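Local structure of 3-oxo-glucose-6-phosphate:glutamate aminotransferase (4K2M) at residues A[37-42]-A[311-316]; A[18-23]-A[315-320]; A[11-16]-A[230-235]; A[6-11]-A[33-38]; A[75-80]-A[416-421]. The protein acts as a homodimer that catalyses the reversible pyridoxal phosphate-dependent transamination of 3-dehydro-glucose 6-phosphate with glutamate, giving kanosamine 6-phosphate. All coordinates share one frame; numbering follows the deposited sequence. Where two conformers were deposited one is given.

Interaction 1. Residues A[37-42]-A[311-316]; sequences SIVNER and YLSLNN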
# COMPACT_ATOMS: atom_id res chain seq x y z
N SER A 37 5.08 2.43 28.26
CA SER A 37 4.78 2.09 26.87
C SER A 37 5.18 3.25 25.96
O SER A 37 5.15 4.41 26.36
CB SER A 37 3.29 1.77 26.71
OG SER A 37 2.98 1.51 25.35
N ILE A 38 5.55 2.93 24.73
CA ILE A 38 5.88 3.94 23.75
C ILE A 38 4.74 4.96 23.59
O ILE A 38 5.00 6.14 23.35
CB ILE A 38 6.18 3.25 22.40
CG1 ILE A 38 6.51 4.25 21.30
CG2 ILE A 38 5.00 2.40 21.98
CD1 ILE A 38 6.88 3.56 19.99
N VAL A 39 3.50 4.50 23.73
CA VAL A 39 2.33 5.35 23.47
C VAL A 39 2.23 6.49 24.46
O VAL A 39 1.53 7.47 24.22
CB VAL A 39 0.99 4.57 23.45
CG1 VAL A 39 0.99 3.54 22.34
CG2 VAL A 39 0.68 3.91 24.81
N ASN A 40 2.95 6.36 25.58
CA ASN A 40 2.90 7.35 26.66
C ASN A 40 4.10 8.28 26.66
O ASN A 40 4.26 9.10 27.57
CB ASN A 40 2.82 6.64 28.01
CG ASN A 40 1.45 6.05 28.31
OD1 ASN A 40 0.43 6.48 27.76
ND2 ASN A 40 1.43 5.07 29.20
N GLU A 41 4.95 8.18 25.65
CA GLU A 41 6.22 8.91 25.69
C GLU A 41 6.04 10.42 25.85
O GLU A 41 6.77 11.06 26.62
CB GLU A 41 7.09 8.58 24.47
CG GLU A 41 7.81 7.24 24.59
CD GLU A 41 8.83 7.22 25.72
OE1 GLU A 41 8.85 6.24 26.50
OE2 GLU A 41 9.62 8.19 25.82
N ARG A 42 5.07 11.00 25.15
CA ARG A 42 4.87 12.44 25.21
C ARG A 42 4.23 12.90 26.52
O ARG A 42 4.29 14.08 26.86
CB ARG A 42 4.09 12.94 23.99
CG ARG A 42 4.90 12.86 22.69
CD ARG A 42 6.12 13.78 22.76
NE ARG A 42 7.15 13.46 21.76
CZ ARG A 42 8.18 12.65 21.97
NH1 ARG A 42 8.33 12.06 23.15
NH2 ARG A 42 9.07 12.43 21.00
N TYR A 311 2.91 9.90 20.42
CA TYR A 311 1.95 10.97 20.65
C TYR A 311 0.53 10.45 20.93
O TYR A 311 -0.36 11.24 21.26
CB TYR A 311 1.93 11.94 19.45
CG TYR A 311 3.24 12.66 19.22
CD1 TYR A 311 3.41 13.99 19.60
CD2 TYR A 311 4.32 12.00 18.64
CE1 TYR A 311 4.63 14.64 19.40
CE2 TYR A 311 5.54 12.65 18.43
CZ TYR A 311 5.69 13.96 18.81
OH TYR A 311 6.92 14.55 18.59
N LEU A 312 0.32 9.14 20.82
CA LEU A 312 -1.05 8.58 20.84
C LEU A 312 -1.84 8.77 22.15
O LEU A 312 -2.98 9.22 22.12
CB LEU A 312 -1.04 7.10 20.43
CG LEU A 312 -2.38 6.36 20.47
CD1 LEU A 312 -3.41 7.08 19.58
CD2 LEU A 312 -2.19 4.89 20.03
N SER A 313 -1.25 8.42 23.29
CA SER A 313 -1.98 8.59 24.54
C SER A 313 -2.36 10.04 24.78
O SER A 313 -3.50 10.34 25.16
CB SER A 313 -1.19 8.05 25.73
OG SER A 313 -1.10 6.64 25.62
N LEU A 314 -1.41 10.95 24.55
CA LEU A 314 -1.67 12.38 24.75
C LEU A 314 -2.76 12.84 23.78
O LEU A 314 -3.69 13.55 24.16
CB LEU A 314 -0.42 13.21 24.53
CG LEU A 314 -0.67 14.72 24.48
CD1 LEU A 314 -1.14 15.24 25.85
CD2 LEU A 314 0.55 15.49 24.00
N ASN A 315 -2.66 12.42 22.53
CA ASN A 315 -3.64 12.84 21.53
C ASN A 315 -5.03 12.31 21.82
O ASN A 315 -6.03 13.04 21.66
CB ASN A 315 -3.20 12.44 20.11
CG ASN A 315 -2.17 13.39 19.54
OD1 ASN A 315 -1.95 14.50 20.05
ND2 ASN A 315 -1.54 12.97 18.44
N ASN A 316 -5.12 11.06 22.24
CA ASN A 316 -6.43 10.51 22.58
C ASN A 316 -7.00 11.23 23.80
O ASN A 316 -8.20 11.49 23.86
CB ASN A 316 -6.38 8.99 22.80
CG ASN A 316 -6.67 8.21 21.53
OD1 ASN A 316 -6.59 8.76 20.43
ND2 ASN A 316 -7.04 6.94 21.68
O HOH W 1 1.59 10.21 24.31
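The start of helix 312-329, in the aminotransferase part of the chain, receives a short 3-10 turn, residues 38-40, from the N-terminal domain. Val-39 O accepts a hydrogen bond from Ser-313 N at 3.1 Å, with an N-H...O angle of 154°. The donor sits above the carbonyl plane. Water 1 donates to the same Val-39 O and accepts from Leu-314 N, so Val-39 O holds Ser-313 N directly and Leu-314 N through the water. Ser-313 OG donates to Asn-40 OD1 at 2.6 Å, also from above the amide oxygen's plane. The other end of that carboxamide, Asn-40 ND2, bonds to Glu-35 O, and this should fix the flip of the group. Val-39 CG2 lies 3.4 Å from Ser-313 OG, and Val-39 CG1 runs beside Leu-312 CD2.

Arg-42 CG lies anti to the carbonyl carbon (chi1 -69°), over one face of the Tyr-311 ring, 3.7 Å from its centroid, as a CH-pi contact. The bend at chi2 carries CD and NE toward the phenol end, with Arg-42 NE 3.3 Å from Tyr-311 CZ. The guanidinium plane stands 77° from the ring, so the planes do not stack. Asp-85 forms a salt bridge with Arg-42 NH2 and a hydrogen bond with Tyr-311 OH. The arrangement is an interdomain seam, with the additional N-terminal domain bound near the start of helix 312-329 of the aspartate aminotransferase fold.

Interaction 2. Residues A[18-23]-A[315-320]; sequences SLLKHL and NNFKRL. With ACT (acetate ion), chain F.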
# COMPACT_ATOMS: atom_id res chain seq x y z
N SER A 18 -10.68 8.45 33.84
CA SER A 18 -10.21 8.71 35.19
C SER A 18 -9.17 9.83 35.18
O SER A 18 -9.21 10.74 36.02
CB SER A 18 -9.63 7.44 35.82
OG SER A 18 -9.26 7.70 37.16
N LEU A 19 -8.26 9.77 34.21
CA LEU A 19 -7.20 10.77 34.09
C LEU A 19 -7.79 12.17 33.89
O LEU A 19 -7.26 13.16 34.40
CB LEU A 19 -6.26 10.42 32.93
CG LEU A 19 -5.01 11.29 32.74
CD1 LEU A 19 -4.14 11.32 34.01
CD2 LEU A 19 -4.18 10.79 31.54
N LEU A 20 -8.90 12.24 33.15
CA LEU A 20 -9.58 13.50 32.88
C LEU A 20 -10.03 14.15 34.19
O LEU A 20 -9.80 15.34 34.41
CB LEU A 20 -10.79 13.26 31.97
CG LEU A 20 -11.61 14.50 31.61
CD1 LEU A 20 -10.77 15.50 30.84
CD2 LEU A 20 -12.87 14.14 30.81
N LYS A 21 -10.68 13.36 35.04
CA LYS A 21 -11.07 13.88 36.35
C LYS A 21 -9.85 14.35 37.14
O LYS A 21 -9.88 15.39 37.78
CB LYS A 21 -11.84 12.82 37.12
CG LYS A 21 -13.12 12.42 36.42
CD LYS A 21 -13.75 11.19 37.05
CE LYS A 21 -14.79 10.60 36.12
NZ LYS A 21 -14.61 9.13 35.96
N HIS A 22 -8.76 13.59 37.06
CA HIS A 22 -7.59 13.92 37.87
C HIS A 22 -6.82 15.14 37.37
O HIS A 22 -6.30 15.92 38.16
CB HIS A 22 -6.65 12.72 38.02
CG HIS A 22 -7.13 11.73 39.04
ND1 HIS A 22 -6.70 11.74 40.34
CD2 HIS A 22 -8.02 10.72 38.94
CE1 HIS A 22 -7.30 10.76 41.01
NE2 HIS A 22 -8.11 10.13 40.18
N LEU A 23 -6.75 15.30 36.06
CA LEU A 23 -6.00 16.40 35.49
C LEU A 23 -6.82 17.68 35.53
O LEU A 23 -6.28 18.77 35.34
CB LEU A 23 -5.53 16.07 34.06
CG LEU A 23 -4.45 14.98 33.97
CD1 LEU A 23 -3.95 14.79 32.54
CD2 LEU A 23 -3.26 15.29 34.91
N ASN A 315 -2.66 12.42 22.53
CA ASN A 315 -3.64 12.84 21.53
C ASN A 315 -5.03 12.31 21.82
O ASN A 315 -6.03 13.04 21.66
CB ASN A 315 -3.20 12.44 20.11
CG ASN A 315 -2.17 13.39 19.54
OD1 ASN A 315 -1.95 14.50 20.05
ND2 ASN A 315 -1.54 12.97 18.44
N ASN A 316 -5.12 11.06 22.24
CA ASN A 316 -6.43 10.51 22.58
C ASN A 316 -7.00 11.23 23.80
O ASN A 316 -8.20 11.49 23.86
CB ASN A 316 -6.38 8.99 22.80
CG ASN A 316 -6.67 8.21 21.53
OD1 ASN A 316 -6.59 8.76 20.43
ND2 ASN A 316 -7.04 6.94 21.68
N PHE A 317 -6.14 11.58 24.75
CA PHE A 317 -6.63 12.36 25.88
C PHE A 317 -7.17 13.72 25.42
O PHE A 317 -8.24 14.17 25.87
CB PHE A 317 -5.54 12.56 26.94
CG PHE A 317 -6.03 13.34 28.12
CD1 PHE A 317 -6.74 12.71 29.14
CD2 PHE A 317 -5.83 14.71 28.18
CE1 PHE A 317 -7.22 13.43 30.22
CE2 PHE A 317 -6.30 15.45 29.25
CZ PHE A 317 -6.99 14.82 30.27
N LYS A 318 -6.45 14.38 24.52
CA LYS A 318 -6.91 15.68 24.04
C LYS A 318 -8.26 15.56 23.34
O LYS A 318 -9.12 16.43 23.50
CB LYS A 318 -5.86 16.33 23.14
CG LYS A 318 -4.64 16.87 23.93
CD LYS A 318 -3.65 17.56 23.00
CE LYS A 318 -4.11 18.98 22.68
NZ LYS A 318 -3.15 19.64 21.73
N ARG A 319 -8.43 14.50 22.56
CA ARG A 319 -9.73 14.24 21.93
C ARG A 319 -10.84 14.10 22.96
O ARG A 319 -11.93 14.64 22.78
CB ARG A 319 -9.67 12.98 21.06
CG ARG A 319 -8.84 13.16 19.80
CD ARG A 319 -8.81 11.81 19.05
NE ARG A 319 -8.07 11.92 17.80
CZ ARG A 319 -8.62 12.23 16.63
NH1 ARG A 319 -9.92 12.46 16.55
NH2 ARG A 319 -7.86 12.34 15.54
N LEU A 320 -10.55 13.37 24.04
CA LEU A 320 -11.55 13.18 25.09
C LEU A 320 -11.90 14.53 25.74
O LEU A 320 -13.07 14.81 26.01
CB LEU A 320 -11.03 12.21 26.16
CG LEU A 320 -11.80 12.19 27.48
CD1 LEU A 320 -13.22 11.66 27.28
CD2 LEU A 320 -11.05 11.39 28.55
C ACT F . -9.85 13.00 13.02
O ACT F . -10.16 13.12 14.19
OXT ACT F . -8.66 12.96 12.72
CH3 ACT F . -10.92 12.95 11.96
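Phe-317 has the largest share of surface buried here, followed by Leu-20 and then Leu-320. The Phe-317 side chain leaves its helix with CG anti to the backbone N (chi1 -179°), and this aims the ring at helix 13-24. The ring turns its edge to the Leu-20 backbone. Phe-317 CE1 comes 3.6 Å from Leu-20 CA, with Leu-20 N in the ring plane. Leu-19 CG lies 4.0 Å from Phe-317 CE1, its side chain crossing the phenylalanine at about a right angle. Leu-23 CD1 reaches Phe-317 CZ at 3.8 Å and makes an off-centre CH-pi contact.

Leu-20 also has CG anti to its backbone N. Its CD1 branch touches Phe-317 CZ at 3.9 Å. Its CB and CD2 also meet Leu-320, with Leu-20 CB 3.9 Å from Leu-320 CD2. The two short helical segments cross at -75°, with their axes 10.7 Å apart. This apolar crossing packs the N-terminal domain against helix 312-329 of the aminotransferase fold, away from the annotated sites. Trp-43 adds an edge-to-face contact to the Phe-317 ring, and Ile-53 and Leu-57 also touch that ring.

Arg-319 takes no part in the crossing. Its extended chain carries the guanidinium to an acetate ion, probably from the crystallisation liquor. Arg-319 NH1 donates to acetate O at a very short 2.5 Å, and NH2 donates to both acetate oxygens. NH1 also bonds to Trp-350 O.

Interaction 3. Residues A[11-16]-A[230-235]; sequences GKSKEN and GLTDLG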
# COMPACT_ATOMS: atom_id res chain seq x y z
N GLY A 11 -3.33 5.15 28.56
CA GLY A 11 -3.72 5.87 27.37
C GLY A 11 -4.99 5.31 26.75
O GLY A 11 -5.46 5.82 25.72
N LYS A 12 -5.55 4.26 27.36
CA LYS A 12 -6.76 3.64 26.83
C LYS A 12 -7.99 4.41 27.30
O LYS A 12 -7.92 5.24 28.22
CB LYS A 12 -6.84 2.16 27.23
CG LYS A 12 -5.58 1.37 26.86
CD LYS A 12 -5.86 0.22 25.93
CE LYS A 12 -4.59 -0.21 25.19
NZ LYS A 12 -3.54 -0.75 26.11
N SER A 13 -9.13 4.12 26.68
CA SER A 13 -10.29 4.97 26.84
C SER A 13 -10.83 5.01 28.27
O SER A 13 -11.16 6.08 28.80
CB SER A 13 -11.38 4.56 25.84
OG SER A 13 -11.84 3.24 26.08
N LYS A 14 -10.91 3.85 28.91
CA LYS A 14 -11.46 3.82 30.26
C LYS A 14 -10.53 4.54 31.22
O LYS A 14 -10.96 5.36 32.05
CB LYS A 14 -11.70 2.38 30.71
CG LYS A 14 -12.33 2.30 32.10
CD LYS A 14 -12.70 0.87 32.45
CE LYS A 14 -13.36 0.83 33.81
NZ LYS A 14 -13.04 -0.43 34.54
N GLU A 15 -9.24 4.27 31.10
CA GLU A 15 -8.28 4.91 31.97
C GLU A 15 -8.22 6.42 31.71
O GLU A 15 -7.99 7.20 32.62
CB GLU A 15 -6.90 4.26 31.82
CG GLU A 15 -6.88 2.77 32.18
CD GLU A 15 -7.20 1.84 31.00
OE1 GLU A 15 -6.33 1.01 30.64
OE2 GLU A 15 -8.32 1.91 30.43
N ASN A 16 -8.43 6.84 30.46
CA ASN A 16 -8.39 8.27 30.16
C ASN A 16 -9.52 9.03 30.85
O ASN A 16 -9.37 10.21 31.15
CB ASN A 16 -8.44 8.53 28.64
CG ASN A 16 -7.10 8.35 27.97
OD1 ASN A 16 -6.05 8.26 28.64
ND2 ASN A 16 -7.11 8.35 26.64
N GLY A 230 -7.17 2.61 20.88
CA GLY A 230 -7.18 3.18 22.23
C GLY A 230 -8.37 2.68 23.05
O GLY A 230 -8.42 2.85 24.27
N LEU A 231 -9.35 2.05 22.40
CA LEU A 231 -10.52 1.55 23.13
C LEU A 231 -10.11 0.48 24.14
O LEU A 231 -9.38 -0.46 23.82
CB LEU A 231 -11.59 0.98 22.19
CG LEU A 231 -12.45 1.98 21.41
CD1 LEU A 231 -13.27 1.25 20.36
CD2 LEU A 231 -13.38 2.70 22.36
N THR A 232 -10.55 0.64 25.38
CA THR A 232 -10.31 -0.35 26.41
C THR A 232 -10.95 -1.68 26.03
O THR A 232 -12.10 -1.72 25.55
CB THR A 232 -10.88 0.14 27.75
OG1 THR A 232 -10.07 1.23 28.20
CG2 THR A 232 -10.88 -0.97 28.80
N ASP A 233 -10.19 -2.76 26.22
CA ASP A 233 -10.64 -4.12 25.93
C ASP A 233 -10.91 -4.36 24.46
O ASP A 233 -11.67 -5.25 24.10
CB ASP A 233 -11.88 -4.48 26.75
CG ASP A 233 -11.57 -4.69 28.21
OD1 ASP A 233 -10.40 -5.01 28.52
OD2 ASP A 233 -12.48 -4.52 29.03
N LEU A 234 -10.27 -3.57 23.61
CA LEU A 234 -10.41 -3.78 22.17
C LEU A 234 -9.97 -5.20 21.82
O LEU A 234 -8.87 -5.63 22.19
CB LEU A 234 -9.54 -2.78 21.41
CG LEU A 234 -9.73 -2.79 19.89
CD1 LEU A 234 -11.18 -2.41 19.57
CD2 LEU A 234 -8.76 -1.84 19.24
N GLY A 235 -10.83 -5.95 21.14
CA GLY A 235 -10.48 -7.29 20.71
C GLY A 235 -10.79 -8.40 21.70
O GLY A 235 -10.58 -9.58 21.37
O HOH W 2 -7.76 6.08 24.32
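The N-terminus of helix 13-24 docks on a loop of the aminotransferase domain, between strands 220-224 and 240-244. Lys-12 is the N-cap residue, and residues 231-234 form a type II beta turn.

Backbone bonding comes first. Ser-13 N donates to Gly-230 O at 2.8 Å, in the carbonyl plane but bent, with an N-H...O angle of 134°. Lys-12 CA adds a CA-H...O contact to Gly-230 O at 3.2 Å. Water 2 donates to both Gly-11 O and Gly-230 O.

Two hydroxyls bond to backbone amides across the contact. Thr-232 N donates to Ser-13 OG at 3.0 Å, nearly straight at 172°. Ser-13 OG has a further partner in Glu-346 O. Thr-232 OG1 lies beside its own backbone N and accepts from Lys-14 N at 2.8 Å. An outside hydroxyl thus serves an amide of the first helical turn.

Apolar contact is slight: Thr-232 CG2 lies 3.9 Å from Lys-14 CB.

Of the charged side chains, Lys-12 leads away, and its NZ bonds to Tyr-115 O. Glu-15 bends at chi2 (89°) to bring its carboxylate back. Its OE1 bonds to Ser-10 OG, while OE2 uses its syn lone pair to accept from Thr-232 OG1 at 2.9 Å.

Interaction 4. Residues A[6-11]-A[33-38]; sequences QVKISG and VIEDSI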
# COMPACT_ATOMS: atom_id res chain seq x y z
N GLN A 6 -4.18 4.25 42.83
CA GLN A 6 -3.31 4.68 41.75
C GLN A 6 -4.15 4.93 40.50
O GLN A 6 -5.18 4.30 40.30
CB GLN A 6 -2.24 3.62 41.47
CG GLN A 6 -1.32 3.38 42.69
CD GLN A 6 -0.43 2.15 42.53
OE1 GLN A 6 -0.40 1.53 41.47
NE2 GLN A 6 0.30 1.81 43.59
N VAL A 7 -3.70 5.89 39.69
CA VAL A 7 -4.34 6.14 38.40
C VAL A 7 -3.37 5.64 37.35
O VAL A 7 -2.38 6.29 37.05
CB VAL A 7 -4.60 7.65 38.21
CG1 VAL A 7 -5.28 7.91 36.85
CG2 VAL A 7 -5.45 8.18 39.35
N LYS A 8 -3.65 4.45 36.82
CA LYS A 8 -2.76 3.86 35.82
C LYS A 8 -3.00 4.58 34.50
O LYS A 8 -4.12 4.55 33.97
CB LYS A 8 -3.07 2.38 35.63
CG LYS A 8 -2.84 1.53 36.87
CD LYS A 8 -1.35 1.33 37.11
CE LYS A 8 -0.99 1.51 38.57
NZ LYS A 8 -1.54 0.45 39.48
N ILE A 9 -1.97 5.24 33.98
CA ILE A 9 -2.10 5.88 32.67
C ILE A 9 -1.65 4.92 31.58
O ILE A 9 -0.45 4.76 31.34
CB ILE A 9 -1.32 7.19 32.59
CG1 ILE A 9 -1.81 8.16 33.66
CG2 ILE A 9 -1.46 7.81 31.21
CD1 ILE A 9 -0.92 9.37 33.84
N SER A 10 -2.62 4.27 30.94
CA SER A 10 -2.34 3.34 29.84
C SER A 10 -2.58 4.04 28.51
O SER A 10 -2.13 3.58 27.46
CB SER A 10 -3.28 2.15 29.92
OG SER A 10 -4.62 2.60 29.88
N GLY A 11 -3.33 5.15 28.56
CA GLY A 11 -3.72 5.87 27.37
C GLY A 11 -4.99 5.31 26.75
O GLY A 11 -5.46 5.82 25.72
N VAL A 33 0.40 7.13 37.58
CA VAL A 33 1.47 6.21 37.19
C VAL A 33 1.47 6.03 35.68
O VAL A 33 0.53 5.49 35.13
CB VAL A 33 1.28 4.84 37.87
CG1 VAL A 33 2.38 3.87 37.44
CG2 VAL A 33 1.27 4.99 39.38
N ILE A 34 2.53 6.50 35.02
CA ILE A 34 2.64 6.36 33.57
C ILE A 34 3.11 4.96 33.21
O ILE A 34 4.23 4.58 33.55
CB ILE A 34 3.65 7.36 32.99
CG1 ILE A 34 3.24 8.80 33.32
CG2 ILE A 34 3.74 7.19 31.48
CD1 ILE A 34 4.24 9.87 32.85
N GLU A 35 2.27 4.19 32.52
CA GLU A 35 2.71 2.86 32.10
C GLU A 35 3.87 2.98 31.11
O GLU A 35 3.89 3.86 30.24
CB GLU A 35 1.56 2.06 31.51
CG GLU A 35 0.44 1.81 32.52
CD GLU A 35 -0.65 0.90 31.99
OE1 GLU A 35 -0.58 0.52 30.80
OE2 GLU A 35 -1.57 0.58 32.77
N ASP A 36 4.84 2.09 31.27
CA ASP A 36 6.04 2.13 30.45
C ASP A 36 5.73 1.59 29.07
O ASP A 36 6.06 0.45 28.74
CB ASP A 36 7.18 1.33 31.10
CG ASP A 36 8.50 1.51 30.38
OD1 ASP A 36 8.59 2.44 29.55
OD2 ASP A 36 9.44 0.73 30.64
N SER A 37 5.08 2.43 28.26
CA SER A 37 4.78 2.09 26.87
C SER A 37 5.18 3.25 25.96
O SER A 37 5.15 4.41 26.36
CB SER A 37 3.29 1.77 26.71
OG SER A 37 2.98 1.51 25.35
N ILE A 38 5.55 2.93 24.73
CA ILE A 38 5.88 3.94 23.75
C ILE A 38 4.74 4.96 23.59
O ILE A 38 5.00 6.14 23.35
CB ILE A 38 6.18 3.25 22.40
CG1 ILE A 38 6.51 4.25 21.30
CG2 ILE A 38 5.00 2.40 21.98
CD1 ILE A 38 6.88 3.56 19.99
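Ile-9 O is gripped by two donors. Glu-35 N bonds to it at 3.0 Å from above the carbonyl plane, and Asn-40 ND2 adds a weak bond from the turn that follows. Two further hydrogen bonds join the parallel strands here. Ile-9 N donates to Val-33 O at 2.8 Å, almost straight (171°) and in the carbonyl plane. Val-33 N donates to Val-7 O at 3.0 Å. Lys-8 pairs with Val-33 and Ile-9 with Ile-34, so the chains run in step.

Lys-8 and Val-33 share one face of the sheet and lie side by side, with Lys-8 CE 4.1 Å from Val-33 CB. The lysine chain bends at chi2, chi3 and chi4. This turns Lys-8 NZ back to Gln-6 OE1, where it donates in the plane of the amide at 2.5 Å. The other face carries Ile-9 and Ile-34, with Ile-9 CD1 4.2 Å from Ile-34 CG1. Glu-35 extends beyond CG across Ile-9 O, so that its carboxylate reaches Ser-10. Glu-35 OE1 comes 3.3 Å from Ser-10 CB. The hydroxyl of Ser-10 bonds elsewhere, to Glu-15 OE1.

Strand 7-9, helix 13-24 and strand 32-34 form a beta-alpha-beta unit in the N-terminal domain. The helix packs on the first strand: Leu-19 touches Ile-9, and Ser-18 and His-22 touch Val-7. Beyond the second strand, Asn-40 leads toward helix 41-46.

Interaction 5. Residues A[75-80]-A[416-421]; sequences DRLITN and PLYPSF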
# COMPACT_ATOMS: atom_id res chain seq x y z
N ASP A 75 -2.97 19.60 7.48
CA ASP A 75 -1.64 20.08 7.84
C ASP A 75 -1.50 20.15 9.35
O ASP A 75 -0.39 20.04 9.89
CB ASP A 75 -1.35 21.45 7.20
CG ASP A 75 -2.35 22.51 7.62
OD1 ASP A 75 -3.55 22.36 7.32
OD2 ASP A 75 -1.94 23.50 8.26
N ARG A 76 -2.62 20.28 10.05
CA ARG A 76 -2.57 20.37 11.50
C ARG A 76 -2.69 19.02 12.20
O ARG A 76 -2.60 18.94 13.42
CB ARG A 76 -3.63 21.37 11.99
CG ARG A 76 -3.29 22.80 11.60
CD ARG A 76 -4.43 23.76 11.92
NE ARG A 76 -4.78 23.78 13.35
CZ ARG A 76 -5.89 24.34 13.81
NH1 ARG A 76 -6.73 24.93 12.96
NH2 ARG A 76 -6.16 24.30 15.11
N LEU A 77 -2.87 17.96 11.42
CA LEU A 77 -2.92 16.63 12.01
C LEU A 77 -1.51 16.09 12.30
O LEU A 77 -1.35 15.04 12.92
CB LEU A 77 -3.68 15.65 11.11
CG LEU A 77 -5.18 15.90 11.03
CD1 LEU A 77 -5.84 14.89 10.09
CD2 LEU A 77 -5.79 15.81 12.41
N ILE A 78 -0.49 16.81 11.84
CA ILE A 78 0.87 16.40 12.15
C ILE A 78 1.59 17.62 12.71
O ILE A 78 1.55 18.68 12.11
CB ILE A 78 1.58 15.78 10.91
CG1 ILE A 78 2.96 15.23 11.30
CG2 ILE A 78 1.69 16.79 9.76
CD1 ILE A 78 3.75 14.65 10.11
N THR A 79 2.19 17.48 13.89
CA THR A 79 2.80 18.63 14.58
C THR A 79 4.23 18.85 14.14
O THR A 79 4.83 17.97 13.52
CB THR A 79 2.78 18.45 16.11
OG1 THR A 79 3.61 17.34 16.47
CG2 THR A 79 1.35 18.18 16.58
N ASN A 80 4.78 20.03 14.45
CA ASN A 80 6.17 20.28 14.10
C ASN A 80 7.10 19.28 14.78
O ASN A 80 8.09 18.85 14.19
CB ASN A 80 6.58 21.72 14.46
CG ASN A 80 5.93 22.76 13.56
OD1 ASN A 80 5.48 22.46 12.45
ND2 ASN A 80 5.89 24.01 14.03
N PRO A 416 -16.07 19.72 14.31
CA PRO A 416 -14.61 19.58 14.26
C PRO A 416 -14.04 19.01 15.56
O PRO A 416 -14.42 19.46 16.65
CB PRO A 416 -14.13 21.03 14.08
CG PRO A 416 -15.25 21.69 13.33
CD PRO A 416 -16.51 21.08 13.91
N LEU A 417 -13.16 18.01 15.46
CA LEU A 417 -12.51 17.44 16.64
C LEU A 417 -11.25 16.68 16.20
O LEU A 417 -11.32 15.67 15.50
CB LEU A 417 -13.47 16.53 17.43
CG LEU A 417 -13.04 16.22 18.88
CD1 LEU A 417 -14.21 15.75 19.75
CD2 LEU A 417 -11.92 15.17 18.94
N TYR A 418 -10.10 17.18 16.61
CA TYR A 418 -8.85 16.47 16.34
C TYR A 418 -7.87 17.02 17.36
O TYR A 418 -8.12 18.08 17.95
CB TYR A 418 -8.40 16.67 14.88
CG TYR A 418 -8.27 18.13 14.47
CD1 TYR A 418 -7.05 18.79 14.54
CD2 TYR A 418 -9.38 18.84 14.02
CE1 TYR A 418 -6.92 20.13 14.18
CE2 TYR A 418 -9.26 20.18 13.66
CZ TYR A 418 -8.04 20.81 13.75
OH TYR A 418 -7.93 22.14 13.39
N PRO A 419 -6.76 16.31 17.62
CA PRO A 419 -5.97 16.72 18.80
C PRO A 419 -5.39 18.13 18.75
O PRO A 419 -5.29 18.76 19.82
CB PRO A 419 -4.84 15.68 18.84
CG PRO A 419 -5.38 14.51 18.14
CD PRO A 419 -6.29 15.03 17.05
N SER A 420 -5.02 18.63 17.58
CA SER A 420 -4.46 19.99 17.48
C SER A 420 -5.49 21.10 17.30
O SER A 420 -5.14 22.26 17.05
CB SER A 420 -3.40 20.07 16.38
OG SER A 420 -2.23 19.37 16.75
N PHE A 421 -6.77 20.74 17.42
CA PHE A 421 -7.85 21.71 17.37
C PHE A 421 -7.69 22.65 18.56
O PHE A 421 -7.26 22.22 19.64
CB PHE A 421 -9.15 20.94 17.48
CG PHE A 421 -10.39 21.74 17.18
CD1 PHE A 421 -10.48 22.55 16.04
CD2 PHE A 421 -11.51 21.62 18.01
CE1 PHE A 421 -11.66 23.25 15.76
CE2 PHE A 421 -12.69 22.31 17.72
CZ PHE A 421 -12.76 23.13 16.60
O HOH W 3 -3.94 16.96 15.34
O HOH W 4 -0.83 21.07 14.38
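Tyr-418 holds CG in the crowded position between its backbone N and carbonyl carbon (chi1 55°), while Arg-76 is bent at chi3 (60°). These torsions put the phenol oxygen against one face of the guanidinium. Tyr-418 OH sits over the centre of that face, 3.0 Å from Arg-76 CZ, with the two planes 75° apart. The oxygen therefore meets the cationic group against its face and is not hydrogen-bonded to its N-H groups.

Arg-76 NH2 does donate to Ser-420 O, at 3.0 Å and from above that carbonyl's plane. The same nitrogen forms a salt bridge with Glu-425. Water 3 donates to Arg-76 O and accepts from Ser-420 N, and so links the two backbones. Leu-77 CD2 covers the root of the tyrosine, 3.7 Å from Tyr-418 CB. On the other segment, a type I beta turn from Tyr-418 to Phe-421 places Phe-421 CB over one face of the Tyr-418 ring, 3.8 Å above its plane.

The Leu-77 side chain is about 4 Å from that of Tyr-248, assigned to substrate binding. The contact joins the lead-in to helix 80-93, where Thr-79 is the N-cap, to the loop between strand 412-415 and helix 423-441. Pro-419 and Phe-421 rest on helix 312-329.

From the N terminus, interaction 4 closes the smallest loop, pairing strands 7-9 and 32-34 around helix 13-24. That helix has two distant partners: its start meets the 230-235 loop in interaction 3, and its C-terminal half meets helix 312-329 in interaction 2. Both of these cross interaction 4 along the chain and cross each other. Interaction 1 begins where interaction 4 ends and reaches the start of helix 312-329, so interactions 1 and 2 finish on overlapping residues. Interactions 1, 2 and 3 thus bind the N-terminal domain to the aminotransferase fold. Interaction 5 follows interaction 4 in series, crosses the other three, and joins residues 75-80 to the loop at 416-421.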